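Local coordinates for ISC1926 TnpA C-terminal catalytic domain (Sulfolobus sp. L00 11, PDB 6DGC), which serves as the catalytic domain of an IS607-family serine transposase, a serine recombinase that cuts and rejoins DNA strands during transposition, at the interface of chains A and B. Coordinates in Å, arbitrary orientation; residue numbers count along the deposited sequence, not the author numbering. Chains: chain A/B, ISC1926 TnpA C-terminal catalytic domain.

The interface of chains A and B. Residues chain A 79-80, 111-112, 114-115; chain B 122, 125-126.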
# COMPACT_ATOMS: atom_id res chain seq x y z
N ARG A 79 -0.20 1.63 6.54
CA ARG A 79 -1.41 2.37 6.19
C ARG A 79 -2.06 1.72 4.97
O ARG A 79 -3.28 1.50 4.99
CB ARG A 79 -1.13 3.85 5.94
CG ARG A 79 -2.36 4.63 5.43
CD ARG A 79 -3.57 4.62 6.37
NE ARG A 79 -3.27 5.33 7.62
CZ ARG A 79 -3.94 5.17 8.74
NH1 ARG A 79 -4.98 4.34 8.79
NH2 ARG A 79 -3.58 5.82 9.84
N PHE A 80 -1.25 1.42 3.93
CA PHE A 80 -1.74 0.78 2.70
C PHE A 80 -0.98 -0.49 2.36
O PHE A 80 0.18 -0.64 2.76
CB PHE A 80 -1.68 1.74 1.49
CG PHE A 80 -2.53 2.98 1.58
CD1 PHE A 80 -3.91 2.90 1.58
CD2 PHE A 80 -1.94 4.23 1.61
CE1 PHE A 80 -4.69 4.05 1.66
CE2 PHE A 80 -2.72 5.39 1.68
CZ PHE A 80 -4.10 5.29 1.71
N LEU A 111 -5.18 9.59 11.20
CA LEU A 111 -5.88 9.49 9.93
C LEU A 111 -5.86 10.84 9.20
O LEU A 111 -5.69 10.85 7.98
CB LEU A 111 -7.34 9.06 10.15
CG LEU A 111 -7.62 7.60 10.45
CD1 LEU A 111 -8.97 7.45 11.11
CD2 LEU A 111 -7.62 6.75 9.19
N VAL A 112 -6.05 11.96 9.92
CA VAL A 112 -6.04 13.29 9.30
C VAL A 112 -4.62 13.70 8.90
O VAL A 112 -4.46 14.34 7.86
CB VAL A 112 -6.77 14.43 10.07
CG1 VAL A 112 -8.26 14.17 10.17
CG2 VAL A 112 -6.17 14.69 11.45
N ASP A 114 -2.14 11.61 8.01
CA ASP A 114 -1.87 10.76 6.85
C ASP A 114 -2.62 11.24 5.65
O ASP A 114 -2.06 11.23 4.56
CB ASP A 114 -2.18 9.29 7.14
CG ASP A 114 -1.04 8.55 7.82
OD1 ASP A 114 0.07 9.14 7.94
OD2 ASP A 114 -1.25 7.37 8.23
N LEU A 115 -3.86 11.71 5.83
CA LEU A 115 -4.68 12.21 4.72
C LEU A 115 -4.10 13.48 4.10
O LEU A 115 -4.16 13.62 2.88
CB LEU A 115 -6.15 12.40 5.13
CG LEU A 115 -7.16 12.63 4.00
CD1 LEU A 115 -7.16 11.50 3.00
CD2 LEU A 115 -8.55 12.80 4.56
N PHE B 122 -11.24 7.60 3.89
CA PHE B 122 -10.64 8.28 5.05
C PHE B 122 -11.65 9.18 5.75
O PHE B 122 -11.68 9.16 6.98
CB PHE B 122 -9.44 9.11 4.61
CG PHE B 122 -8.09 8.47 4.76
CD1 PHE B 122 -7.63 7.56 3.81
CD2 PHE B 122 -7.23 8.85 5.78
CE1 PHE B 122 -6.35 7.00 3.93
CE2 PHE B 122 -5.96 8.30 5.89
CZ PHE B 122 -5.53 7.37 4.97
N LYS B 125 -13.70 7.05 7.86
CA LYS B 125 -12.91 6.63 9.02
C LYS B 125 -12.80 7.76 10.07
O LYS B 125 -12.94 7.49 11.27
CB LYS B 125 -11.52 6.09 8.59
N ILE B 126 -12.62 9.02 9.60
CA ILE B 126 -12.46 10.21 10.44
C ILE B 126 -13.79 10.71 11.03
O ILE B 126 -13.85 10.93 12.23
CB ILE B 126 -11.70 11.35 9.67
CG1 ILE B 126 -10.24 10.95 9.39
CG2 ILE B 126 -11.74 12.68 10.42
CD1 ILE B 126 -9.62 11.54 8.16
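B:Phe122 hides 91 Å² against chain A, more than any other residue of this patch, and its ring lies in an apolar pocket shaped by A:Leu115, A:Leu111, A:Phe80 and A:Arg79. The root of the ring rests on A:Leu115, with CD1 of that leucine 3.6 Å from B:Phe122 CG; A:Leu115 has CG anti to its backbone N (chi1 -167°), and both its methyls press on B:Phe122 CB from one side. A:Leu111 crosses the ring obliquely, its CD2 4.0 Å from B:Phe122 CE2. At the far end, A:Phe80 arrives tip to tip, its CZ 3.6 Å from B:Phe122 CE1. A:Arg79 also comes tip to tip, but through aliphatic CD, 3.7 Å from B:Phe122 CZ, its guanidinium plane turned 62° from the ring. An alanine in place of B:Phe122 would remove the ring and its contacts, and would probably weaken the hold of helix 109-127 of B on A:Leu115, A:Phe80 and A:Arg79. One turn on, B:Ile126 crosses A:Val112 obliquely, its CD1 3.6 Å from A:Val112 CG1, while its CG1 packs 3.5 Å from A:Leu111 CB. B:Lys125, modelled incompletely, adds its CB beside the A:Leu111 methyls.

No hydrogen bond crosses this patch; the polar link is internal to chain A. A:Asp114 OD2 takes A:Arg79 NE at 2.9 Å (160° at H) through its anti lone pair, and NH2 at 3.2 Å from above the carboxylate plane. This side-on, two-nitrogen grip on one oxygen, in the guanidinium plane, probably helps hold the bent arginine with CD toward the ring.

The loop at A:Arg79–A:Phe80, between helices 74-77 and 82-91, thus joins helix 108-127 of A in receiving helix 109-127 of B; two-fold symmetry repeats the contact across the catalytic-domain dimer.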